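Local coordinates for protein histone-lysine N-methyltransferase SETMAR (Homo sapiens, PDB 3BO5) that methylates histone H3 using S-adenosyl-L-methionine and, as a fusion with a mariner transposase, binds DNA and takes part in double-strand break repair, at residues S246-S250 with S261-L265; Y179-R184 with T195-T200; N216-V222 with L231-K237. The protein carries 2 engineered substitutions. All coordinates share one frame; numbering follows the deposited sequence. Where two conformers were deposited one is given.

Interaction 1 (S246-S250 with S261-L265); sequences SYDYS and SKERL. Engineered in segment 261-265: Ser-261 (natural residue Asp). With SAH (S-adenosyl-L-homocysteine), chain F.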
loop_
_atom_site.group_PDB
_atom_site.type_symbol
_atom_site.label_atom_id
_atom_site.label_comp_id
_atom_site.label_asym_id
_atom_site.label_seq_id
_atom_site.Cartn_x
_atom_site.Cartn_y
_atom_site.Cartn_z
ATOM N N SER A 246 0.830 10.190 3.231
ATOM C CA SER A 246 0.421 10.405 1.819
ATOM C C SER A 246 1.298 9.635 0.909
ATOM O O SER A 246 2.464 9.319 1.236
ATOM C CB SER A 246 0.537 11.867 1.519
ATOM O OG SER A 246 1.878 12.342 1.689
ATOM N N TYR A 247 0.803 9.334 -0.296
ATOM C CA TYR A 247 1.730 8.825 -1.303
ATOM C C TYR A 247 1.367 9.488 -2.638
ATOM O O TYR A 247 0.377 10.226 -2.708
ATOM C CB TYR A 247 1.673 7.307 -1.498
ATOM C CG TYR A 247 0.418 6.617 -2.019
ATOM C CD1 TYR A 247 0.280 6.295 -3.369
ATOM C CD2 TYR A 247 -0.598 6.164 -1.107
ATOM C CE1 TYR A 247 -0.798 5.538 -3.810
ATOM C CE2 TYR A 247 -1.685 5.405 -1.562
ATOM C CZ TYR A 247 -1.770 5.127 -2.907
ATOM O OH TYR A 247 -2.757 4.323 -3.444
ATOM N N ASP A 248 2.265 9.285 -3.600
ATOM C CA ASP A 248 2.058 9.950 -4.880
ATOM C C ASP A 248 1.169 9.120 -5.768
ATOM O O ASP A 248 1.550 8.013 -6.147
ATOM C CB ASP A 248 3.419 10.141 -5.522
ATOM C CG ASP A 248 3.371 10.696 -6.961
ATOM O OD1 ASP A 248 2.298 11.053 -7.503
ATOM O OD2 ASP A 248 4.540 10.816 -7.475
ATOM N N TYR A 249 -0.041 9.638 -6.053
ATOM C CA TYR A 249 -0.991 8.837 -6.827
ATOM C C TYR A 249 -0.470 8.541 -8.256
ATOM O O TYR A 249 -1.024 7.640 -8.889
ATOM C CB TYR A 249 -2.332 9.563 -6.946
ATOM C CG TYR A 249 -3.192 9.506 -5.715
ATOM C CD1 TYR A 249 -2.691 9.038 -4.489
ATOM C CD2 TYR A 249 -4.531 9.914 -5.776
ATOM C CE1 TYR A 249 -3.515 9.034 -3.345
ATOM C CE2 TYR A 249 -5.359 9.877 -4.668
ATOM C CZ TYR A 249 -4.825 9.434 -3.444
ATOM O OH TYR A 249 -5.673 9.436 -2.390
ATOM N N SER A 250 0.518 9.309 -8.775
ATOM C CA SER A 250 1.104 8.968 -10.077
ATOM C C SER A 250 2.168 7.926 -9.999
ATOM O O SER A 250 2.632 7.417 -11.035
ATOM C CB SER A 250 1.717 10.227 -10.727
ATOM O OG SER A 250 2.911 10.544 -10.061
ATOM N N SER A 261 5.281 0.917 -12.835
ATOM C CA SER A 261 4.386 2.072 -12.748
ATOM C C SER A 261 3.313 1.730 -11.692
ATOM O O SER A 261 2.902 0.583 -11.548
ATOM C CB SER A 261 3.756 2.343 -14.107
ATOM O OG SER A 261 3.044 1.227 -14.564
ATOM N N LYS A 262 2.856 2.760 -10.949
ATOM C CA LYS A 262 1.895 2.543 -9.868
ATOM C C LYS A 262 0.966 3.736 -9.956
ATOM O O LYS A 262 1.280 4.817 -9.476
ATOM C CB LYS A 262 2.604 2.438 -8.480
ATOM C CG LYS A 262 3.505 1.148 -8.321
ATOM C CD LYS A 262 4.794 1.287 -7.494
ATOM C CE LYS A 262 5.831 1.959 -8.305
ATOM N NZ LYS A 262 7.178 1.478 -8.001
ATOM N N GLU A 263 -0.159 3.552 -10.671
ATOM C CA GLU A 263 -1.020 4.687 -11.005
ATOM C C GLU A 263 -2.424 4.541 -10.478
ATOM O O GLU A 263 -3.127 3.561 -10.784
ATOM C CB GLU A 263 -1.136 4.774 -12.525
ATOM C CG GLU A 263 0.262 4.904 -13.117
ATOM C CD GLU A 263 0.251 4.820 -14.613
ATOM O OE1 GLU A 263 0.068 3.706 -15.136
ATOM O OE2 GLU A 263 0.404 5.879 -15.241
ATOM N N ARG A 264 -2.863 5.568 -9.759
ATOM C CA ARG A 264 -4.264 5.614 -9.354
ATOM C C ARG A 264 -5.151 5.992 -10.532
ATOM O O ARG A 264 -4.797 6.842 -11.347
ATOM C CB ARG A 264 -4.470 6.605 -8.209
ATOM C CG ARG A 264 -3.897 6.060 -6.941
ATOM C CD ARG A 264 -4.898 5.178 -6.200
ATOM N NE ARG A 264 -6.044 5.837 -5.628
ATOM C CZ ARG A 264 -6.122 6.233 -4.339
ATOM N NH1 ARG A 264 -5.107 5.954 -3.518
ATOM N NH2 ARG A 264 -7.210 6.832 -3.888
ATOM N N LEU A 265 -6.325 5.379 -10.626
ATOM C CA LEU A 265 -7.148 5.601 -11.840
ATOM C C LEU A 265 -8.385 6.406 -11.480
ATOM O O LEU A 265 -8.885 6.328 -10.346
ATOM C CB LEU A 265 -7.614 4.245 -12.370
ATOM C CG LEU A 265 -6.482 3.238 -12.667
ATOM C CD1 LEU A 265 -7.151 1.935 -13.175
ATOM C CD2 LEU A 265 -5.425 3.753 -13.581
HETATM N N SAH F . -10.084 11.441 0.955
HETATM C CA SAH F . -10.507 10.028 0.687
HETATM C CB SAH F . -9.356 9.018 0.911
HETATM C CG SAH F . -8.430 9.025 -0.318
HETATM S SD SAH F . -9.248 8.328 -1.783
HETATM C C SAH F . -11.735 9.711 1.571
HETATM O O SAH F . -12.303 10.601 2.195
HETATM O OXT SAH F . -12.116 8.497 1.629
HETATM C "C5'" SAH F . -8.866 9.609 -2.994
HETATM C "C4'" SAH F . -9.749 10.851 -2.909
HETATM O "O4'" SAH F . -9.356 11.694 -1.823
HETATM C "C3'" SAH F . -9.637 11.741 -4.113
HETATM O "O3'" SAH F . -10.522 11.288 -5.174
HETATM C "C2'" SAH F . -10.023 13.096 -3.596
HETATM O "O2'" SAH F . -11.429 13.181 -3.298
HETATM C "C1'" SAH F . -9.349 13.074 -2.238
HETATM N N9 SAH F . -7.928 13.471 -2.292
HETATM C C8 SAH F . -6.807 12.695 -2.010
HETATM N N7 SAH F . -5.734 13.458 -2.091
HETATM C C5 SAH F . -6.110 14.721 -2.379
HETATM C C6 SAH F . -5.346 15.886 -2.606
HETATM N N6 SAH F . -4.023 16.001 -2.473
HETATM N N1 SAH F . -6.092 17.009 -2.951
HETATM C C2 SAH F . -7.447 16.973 -3.062
HETATM N N3 SAH F . -8.236 15.865 -2.826
HETATM C C4 SAH F . -7.496 14.753 -2.554
HETATM O O HOH W 1 0.624 5.529 -6.929
HETATM O O HOH W 2 4.246 5.105 -11.517
HETATM O O HOH W 3 2.556 7.864 -13.697
#
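Successive bends in Arg-264, at chi2 (-87°) and chi3 (-69°), fold its guanidinium back over the ring of Tyr-249 and beside the hydroxyl of Tyr-247. The evidence for a stack is direct: group and Tyr-249 ring lie 28° from coplanar with centres 3.9 Å apart, and CZ sits over the ring face, a cation-pi geometry. Nearer the backbone, Arg-264 CG makes a CH-pi contact with the same ring, 4.2 Å from its centroid. Tyr-247 approaches from another direction: its OH takes a hydrogen bond of 2.9 Å from Arg-264 NH1 and lies close to the guanidinium plane. Arg-264 NH2 lies 3.3 Å from SD of S-adenosyl-L-homocysteine and donates to the backbone oxygen of Asn-178. Residues 246-249 close the ELxYDY-type motif of the SET domain, whose strand pairs with the NHS segment through Tyr-247 with Asn-210 and Ser-212. Tyr-249 OH is hydrogen-bonded to Leu-209 O, which fixes the ring's outer end, and also lies 3.3 Å from SAH C5'. Replacing Tyr-249 with an alanine would probably leave the guanidinium without its stacking surface, held at its nitrogens by Tyr-247 OH and Asn-178 O, and Leu-209 O without its hydroxyl partner. The backbones meet by one nearly straight bond, Arg-264 N to Tyr-249 O, 2.9 Å. Beyond it water takes over: one molecule donates to both Asp-248 O and Lys-262 O, another donates to Ser-250 O and accepts from Lys-262 N. An Asx turn shapes the end of 246-250, where Asp-248 OD1 accepts from Ser-250 N at 2.8 Å and from Ser-250 OG, both on the same face of the carboxylate.

Interaction 2 (Y179-R184 with T195-T200); sequences YIIAIR and TFVDPT. With SAH (S-adenosyl-L-homocysteine), chain F.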
loop_
_atom_site.group_PDB
_atom_site.type_symbol
_atom_site.label_atom_id
_atom_site.label_comp_id
_atom_site.label_asym_id
_atom_site.label_seq_id
_atom_site.Cartn_x
_atom_site.Cartn_y
_atom_site.Cartn_z
ATOM N N TYR A 179 -10.485 5.006 -5.925
ATOM C CA TYR A 179 -9.475 4.225 -5.172
ATOM C C TYR A 179 -8.730 3.175 -5.948
ATOM O O TYR A 179 -7.786 2.578 -5.423
ATOM C CB TYR A 179 -10.175 3.467 -4.000
ATOM C CG TYR A 179 -10.906 4.283 -2.979
ATOM C CD1 TYR A 179 -12.247 4.556 -3.147
ATOM C CD2 TYR A 179 -10.263 4.761 -1.855
ATOM C CE1 TYR A 179 -12.922 5.355 -2.210
ATOM C CE2 TYR A 179 -10.877 5.500 -0.911
ATOM C CZ TYR A 179 -12.248 5.803 -1.070
ATOM O OH TYR A 179 -12.957 6.583 -0.192
ATOM N N ILE A 180 -9.136 2.872 -7.198
ATOM C CA ILE A 180 -8.466 1.795 -7.886
ATOM C C ILE A 180 -7.049 2.200 -8.224
ATOM O O ILE A 180 -6.812 3.351 -8.652
ATOM C CB ILE A 180 -9.219 1.443 -9.199
ATOM C CG1 ILE A 180 -10.665 1.086 -8.836
ATOM C CG2 ILE A 180 -8.539 0.271 -9.894
ATOM C CD1 ILE A 180 -11.443 0.606 -10.070
ATOM N N ILE A 181 -6.105 1.277 -8.078
ATOM C CA ILE A 181 -4.738 1.554 -8.485
ATOM C C ILE A 181 -4.289 0.449 -9.438
ATOM O O ILE A 181 -4.680 -0.747 -9.309
ATOM C CB ILE A 181 -3.747 1.608 -7.236
ATOM C CG1 ILE A 181 -2.414 2.160 -7.662
ATOM C CG2 ILE A 181 -3.629 0.224 -6.562
ATOM C CD1 ILE A 181 -1.469 2.470 -6.435
ATOM N N ALA A 182 -3.490 0.858 -10.416
ATOM C CA ALA A 182 -2.938 -0.060 -11.412
ATOM C C ALA A 182 -1.435 -0.163 -11.260
ATOM O O ALA A 182 -0.711 0.833 -11.294
ATOM C CB ALA A 182 -3.279 0.400 -12.855
ATOM N N ILE A 183 -0.951 -1.376 -11.062
ATOM C CA ILE A 183 0.462 -1.623 -10.856
ATOM C C ILE A 183 0.940 -2.385 -12.100
ATOM O O ILE A 183 0.429 -3.428 -12.430
ATOM C CB ILE A 183 0.728 -2.498 -9.614
ATOM C CG1 ILE A 183 0.036 -1.938 -8.393
ATOM C CG2 ILE A 183 2.279 -2.712 -9.383
ATOM C CD1 ILE A 183 0.439 -0.487 -8.125
ATOM N N ARG A 184 1.928 -1.861 -12.785
ATOM C CA ARG A 184 2.482 -2.594 -13.931
ATOM C C ARG A 184 3.957 -2.773 -13.698
ATOM O O ARG A 184 4.659 -1.798 -13.472
ATOM C CB ARG A 184 2.194 -1.855 -15.263
ATOM C CG ARG A 184 0.676 -1.733 -15.488
ATOM C CD ARG A 184 0.353 -1.254 -16.891
ATOM N NE ARG A 184 -1.094 -1.369 -17.128
ATOM C CZ ARG A 184 -2.001 -0.461 -16.750
ATOM N NH1 ARG A 184 -3.291 -0.659 -17.047
ATOM N NH2 ARG A 184 -1.629 0.641 -16.089
ATOM N N THR A 195 -1.377 -5.616 -12.008
ATOM C CA THR A 195 -2.199 -5.898 -10.822
ATOM C C THR A 195 -3.109 -4.694 -10.587
ATOM O O THR A 195 -2.639 -3.551 -10.583
ATOM C CB THR A 195 -1.317 -6.054 -9.544
ATOM O OG1 THR A 195 -0.315 -7.061 -9.753
ATOM C CG2 THR A 195 -2.178 -6.463 -8.324
ATOM N N PHE A 196 -4.382 -4.956 -10.466
ATOM C CA PHE A 196 -5.323 -3.868 -10.147
ATOM C C PHE A 196 -5.846 -4.143 -8.783
ATOM O O PHE A 196 -6.355 -5.211 -8.505
ATOM C CB PHE A 196 -6.475 -3.829 -11.178
ATOM C CG PHE A 196 -6.002 -3.618 -12.547
ATOM C CD1 PHE A 196 -5.745 -2.344 -13.022
ATOM C CD2 PHE A 196 -5.788 -4.715 -13.401
ATOM C CE1 PHE A 196 -5.289 -2.171 -14.334
ATOM C CE2 PHE A 196 -5.303 -4.544 -14.690
ATOM C CZ PHE A 196 -5.053 -3.275 -15.143
ATOM N N VAL A 197 -5.779 -3.103 -7.935
ATOM C CA VAL A 197 -6.282 -3.269 -6.557
ATOM C C VAL A 197 -7.307 -2.227 -6.261
ATOM O O VAL A 197 -7.086 -1.066 -6.556
ATOM C CB VAL A 197 -5.141 -3.082 -5.608
ATOM C CG1 VAL A 197 -5.624 -3.153 -4.200
ATOM C CG2 VAL A 197 -4.098 -4.245 -5.852
ATOM N N ASP A 198 -8.409 -2.629 -5.666
ATOM C CA ASP A 198 -9.513 -1.684 -5.490
ATOM C C ASP A 198 -10.034 -1.836 -4.077
ATOM O O ASP A 198 -10.801 -2.807 -3.803
ATOM C CB ASP A 198 -10.687 -1.992 -6.478
ATOM C CG ASP A 198 -11.783 -0.987 -6.346
ATOM O OD1 ASP A 198 -11.643 -0.051 -5.562
ATOM O OD2 ASP A 198 -12.828 -1.139 -7.020
ATOM N N PRO A 199 -9.699 -0.911 -3.152
ATOM C CA PRO A 199 -10.207 -0.986 -1.797
ATOM C C PRO A 199 -11.479 -0.162 -1.592
ATOM O O PRO A 199 -11.855 0.157 -0.455
ATOM C CB PRO A 199 -9.045 -0.373 -0.960
ATOM C CG PRO A 199 -8.564 0.707 -1.852
ATOM C CD PRO A 199 -8.662 0.127 -3.286
ATOM N N THR A 200 -12.209 0.141 -2.690
ATOM C CA THR A 200 -13.389 1.010 -2.589
ATOM C C THR A 200 -14.449 0.416 -1.686
ATOM O O THR A 200 -14.989 1.100 -0.815
ATOM C CB THR A 200 -14.076 1.207 -3.917
ATOM O OG1 THR A 200 -13.142 1.857 -4.799
ATOM C CG2 THR A 200 -15.297 2.082 -3.787
HETATM N N SAH F . -10.084 11.441 0.955
HETATM C CA SAH F . -10.507 10.028 0.687
HETATM C CB SAH F . -9.356 9.018 0.911
HETATM C CG SAH F . -8.430 9.025 -0.318
HETATM S SD SAH F . -9.248 8.328 -1.783
HETATM C C SAH F . -11.735 9.711 1.571
HETATM O O SAH F . -12.303 10.601 2.195
HETATM O OXT SAH F . -12.116 8.497 1.629
HETATM C "C5'" SAH F . -8.866 9.609 -2.994
HETATM C "C4'" SAH F . -9.749 10.851 -2.909
HETATM O "O4'" SAH F . -9.356 11.694 -1.823
HETATM C "C3'" SAH F . -9.637 11.741 -4.113
HETATM O "O3'" SAH F . -10.522 11.288 -5.174
HETATM C "C2'" SAH F . -10.023 13.096 -3.596
HETATM O "O2'" SAH F . -11.429 13.181 -3.298
HETATM C "C1'" SAH F . -9.349 13.074 -2.238
HETATM N N9 SAH F . -7.928 13.471 -2.292
HETATM C C8 SAH F . -6.807 12.695 -2.010
HETATM N N7 SAH F . -5.734 13.458 -2.091
HETATM C C5 SAH F . -6.110 14.721 -2.379
HETATM C C6 SAH F . -5.346 15.886 -2.606
HETATM N N6 SAH F . -4.023 16.001 -2.473
HETATM N N1 SAH F . -6.092 17.009 -2.951
HETATM C C2 SAH F . -7.447 16.973 -3.062
HETATM N N3 SAH F . -8.236 15.865 -2.826
HETATM C C4 SAH F . -7.496 14.753 -2.554
HETATM O O HOH W 4 -13.186 3.710 -6.590
#
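Asp-198 OD1, whose carboxylate carbon CG lies 3.4 Å from Ile-180 CG1, is gripped by two donors of Thr-200. Thr-200 N, 2.9 Å from Asp-198 OD1, comes from above the carboxylate plane and makes an Asx turn, while Thr-200 OG1 donates on the syn lone pair. The other oxygen, OD2, is salt-bridged to Arg-168 of the helix 162-169, so both ends of this buried carboxylate have partners. Thr-200 OG1 in turn accepts from a water that takes the N-H of Tyr-179, carrying the chain of bonds across to 179-184. From there the strands run as an antiparallel pair, part of the hairpin 181-185/193-199 in the SET domain. Ile-181 with Val-197 and Ile-183 with Thr-195 are hydrogen-bonded pairs; the shortest of their four bonds is Ile-183 N to Thr-195 O, 2.8 Å. Ala-182 and Phe-196 face each other between them as a non-hydrogen-bonded pair, with Ala-182 CB 3.6 Å from Phe-196 CE1. Arg-184 brings NH1 to the ring edge of Phe-196, planes 78° apart, while its NE is salt-bridged to Glu-194. With CG anti to the carbonyl carbon (chi1 -59°), the Tyr-179 ring runs across Thr-200 toward the ligand; Tyr-179 CB meets Pro-199 CD at 3.7 Å and Tyr-179 CD1 lies 3.3 Å from Thr-200 OG1. Arg-207 adds a cation-pi contact to this ring. The phenol donates from Tyr-179 OH to SAH OXT at 2.8 Å, consistent with the turn at 198-200 helping to place Tyr-179 for the ligand's carboxylate, and probably for that of S-adenosyl-L-methionine.

Interaction 3 (N216-V222 with L231-K237); sequences NLLMIPV and LALFAAK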
loop_
_atom_site.group_PDB
_atom_site.type_symbol
_atom_site.label_atom_id
_atom_site.label_comp_id
_atom_site.label_asym_id
_atom_site.label_seq_id
_atom_site.Cartn_x
_atom_site.Cartn_y
_atom_site.Cartn_z
ATOM N N ASN A 216 5.054 11.414 1.867
ATOM C CA ASN A 216 6.007 10.852 2.839
ATOM C C ASN A 216 6.067 9.347 2.859
ATOM O O ASN A 216 6.789 8.783 3.680
ATOM C CB ASN A 216 5.746 11.387 4.264
ATOM C CG ASN A 216 4.344 11.184 4.752
ATOM O OD1 ASN A 216 3.552 10.405 4.163
ATOM N ND2 ASN A 216 3.970 11.904 5.859
ATOM N N LEU A 217 5.282 8.726 1.979
ATOM C CA LEU A 217 5.367 7.256 1.801
ATOM C C LEU A 217 5.824 6.950 0.371
ATOM O O LEU A 217 5.489 7.675 -0.592
ATOM C CB LEU A 217 4.015 6.599 1.971
ATOM C CG LEU A 217 3.389 6.844 3.320
ATOM C CD1 LEU A 217 1.986 6.234 3.343
ATOM C CD2 LEU A 217 4.273 6.358 4.500
ATOM N N LEU A 218 6.514 5.817 0.267
ATOM C CA LEU A 218 6.860 5.194 -0.983
ATOM C C LEU A 218 6.209 3.814 -1.098
ATOM O O LEU A 218 6.367 3.029 -0.200
ATOM C CB LEU A 218 8.410 5.001 -1.118
ATOM C CG LEU A 218 8.902 4.323 -2.378
ATOM C CD1 LEU A 218 8.539 5.074 -3.658
ATOM C CD2 LEU A 218 10.477 4.097 -2.280
ATOM N N MET A 219 5.536 3.518 -2.228
ATOM C CA MET A 219 4.911 2.225 -2.416
ATOM C C MET A 219 5.851 1.268 -3.182
ATOM O O MET A 219 6.392 1.628 -4.239
ATOM C CB MET A 219 3.659 2.410 -3.274
ATOM C CG MET A 219 2.871 1.049 -3.358
ATOM S SD MET A 219 1.420 1.315 -4.393
ATOM C CE MET A 219 0.302 2.046 -3.176
ATOM N N ILE A 220 6.066 0.076 -2.620
ATOM C CA ILE A 220 6.901 -0.930 -3.212
ATOM C C ILE A 220 6.075 -2.198 -3.387
ATOM O O ILE A 220 5.464 -2.630 -2.427
ATOM C CB ILE A 220 8.047 -1.289 -2.178
ATOM C CG1 ILE A 220 8.917 -0.063 -1.923
ATOM C CG2 ILE A 220 8.987 -2.348 -2.748
ATOM C CD1 ILE A 220 9.347 0.592 -3.167
ATOM N N PRO A 221 6.055 -2.804 -4.613
ATOM C CA PRO A 221 5.390 -4.144 -4.712
ATOM C C PRO A 221 6.231 -5.166 -3.976
ATOM O O PRO A 221 7.437 -5.280 -4.218
ATOM C CB PRO A 221 5.386 -4.425 -6.239
ATOM C CG PRO A 221 5.716 -3.080 -6.918
ATOM C CD PRO A 221 6.554 -2.310 -5.904
ATOM N N VAL A 222 5.614 -5.840 -2.998
ATOM C CA VAL A 222 6.345 -6.812 -2.210
ATOM C C VAL A 222 5.629 -8.158 -2.355
ATOM O O VAL A 222 4.449 -8.264 -2.018
ATOM C CB VAL A 222 6.404 -6.385 -0.734
ATOM C CG1 VAL A 222 7.029 -7.529 0.080
ATOM C CG2 VAL A 222 7.250 -5.099 -0.585
ATOM N N LEU A 231 1.086 -4.140 -1.912
ATOM C CA LEU A 231 1.436 -2.767 -2.297
ATOM C C LEU A 231 1.804 -2.100 -0.998
ATOM O O LEU A 231 0.970 -1.606 -0.265
ATOM C CB LEU A 231 0.218 -2.070 -2.935
ATOM C CG LEU A 231 -0.277 -2.753 -4.223
ATOM C CD1 LEU A 231 -1.311 -1.817 -4.880
ATOM C CD2 LEU A 231 0.817 -3.208 -5.156
ATOM N N ALA A 232 3.093 -2.186 -0.705
ATOM C CA ALA A 232 3.555 -1.885 0.674
ATOM C C ALA A 232 4.043 -0.463 0.748
ATOM O O ALA A 232 4.922 -0.108 -0.034
ATOM C CB ALA A 232 4.681 -2.859 1.009
ATOM N N LEU A 233 3.532 0.334 1.691
ATOM C CA LEU A 233 3.945 1.774 1.778
ATOM C C LEU A 233 4.916 1.823 2.949
ATOM O O LEU A 233 4.625 1.324 4.050
ATOM C CB LEU A 233 2.770 2.695 2.126
ATOM C CG LEU A 233 1.926 2.712 0.841
ATOM C CD1 LEU A 233 0.512 2.235 0.920
ATOM C CD2 LEU A 233 2.236 3.869 -0.055
ATOM N N PHE A 234 6.101 2.369 2.617
ATOM C CA PHE A 234 7.163 2.598 3.637
ATOM C C PHE A 234 7.386 4.062 3.826
ATOM O O PHE A 234 7.202 4.859 2.902
ATOM C CB PHE A 234 8.493 1.947 3.172
ATOM C CG PHE A 234 8.448 0.437 3.080
ATOM C CD1 PHE A 234 8.891 -0.341 4.124
ATOM C CD2 PHE A 234 8.010 -0.158 1.899
ATOM C CE1 PHE A 234 8.864 -1.738 4.014
ATOM C CE2 PHE A 234 7.914 -1.553 1.804
ATOM C CZ PHE A 234 8.340 -2.330 2.817
ATOM N N ALA A 235 7.791 4.441 5.046
ATOM C CA ALA A 235 8.081 5.863 5.254
ATOM C C ALA A 235 9.297 6.276 4.445
ATOM O O ALA A 235 10.355 5.642 4.566
ATOM C CB ALA A 235 8.343 6.102 6.765
ATOM N N ALA A 236 9.146 7.355 3.654
ATOM C CA ALA A 236 10.226 7.838 2.789
ATOM C C ALA A 236 11.172 8.795 3.574
ATOM O O ALA A 236 12.279 9.183 3.102
ATOM C CB ALA A 236 9.655 8.549 1.614
ATOM N N LYS A 237 10.683 9.212 4.717
ATOM C CA LYS A 237 11.373 10.178 5.605
ATOM C C LYS A 237 10.867 9.949 7.023
ATOM O O LYS A 237 9.887 9.234 7.206
ATOM C CB LYS A 237 11.142 11.629 5.153
ATOM C CG LYS A 237 9.691 12.003 4.965
ATOM C CD LYS A 237 9.565 13.238 4.010
ATOM C CE LYS A 237 9.401 12.889 2.508
ATOM N NZ LYS A 237 9.479 14.203 1.718
#
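A beta hairpin of the SET domain, strands 217-223 and 230-235, is held here by five backbone hydrogen bonds and two layers of apolar side chains. Its antiparallel register is plain from the hydrogen-bonded pairs Leu-218 with Phe-234 and Ile-220 with Ala-232, the latter including Ile-220 N to Ala-232 O at 2.8 Å. The short axes make 147° between their directions, a marked twist. Past the strand end, Ala-236 N donates to Asn-216 O in a nearly straight bond, although the donor stands well above the carbonyl plane.

On one face Met-219 packs between two leucines. Its CG is anti to the backbone N (chi1 -174°), which carries Met-219 SD to 3.9 Å from Leu-231 CB, while Met-219 CB touches Leu-233 CD2 at 3.8 Å. Leu-217 crosses Leu-233 at about a right angle, Leu-217 CD1 lying 3.8 Å from Leu-233 CB. On the other face Ile-220 CG1 meets Phe-234 CD2 at 3.9 Å, and Val-222 CG2 reaches both Ala-232 CB and the edge of the Phe-234 ring.

Asn-216 ties this hairpin to strand 244-247 through ND2 to Glu-244 O and OD1 to Ser-246 N. The leucine-methionine face packs on Ile-181 of strand 181-185, while strand 151-160 pairs with 230-235 along its other edge.

How the interactions relate
Interactions 1 and 2 are 10 Å apart between centres and share a sheet, where strands 260-266 and 181-185 are neighbours: Glu-263 O and Ala-182 N are 2.8 Å apart, a probable hydrogen bond. Both touch S-adenosyl-L-homocysteine, 246-250/261-265 near the sulfur and 179-184/195-200 at the carboxylate as well. Interaction 3 lies back from the ligand, the side chain of Leu-233 being about 11 Å from S-adenosyl-L-homocysteine, but probably bonds to interaction 1 through Ser-246 O and Leu-217 N (3.0 Å), and Met-219 CE packs 3.7 Å from Tyr-247 CE1. Interactions 2 and 3, 15 Å between centres, meet through packing, Ile-181 CG2 lying 3.5 Å from Leu-231 CD1.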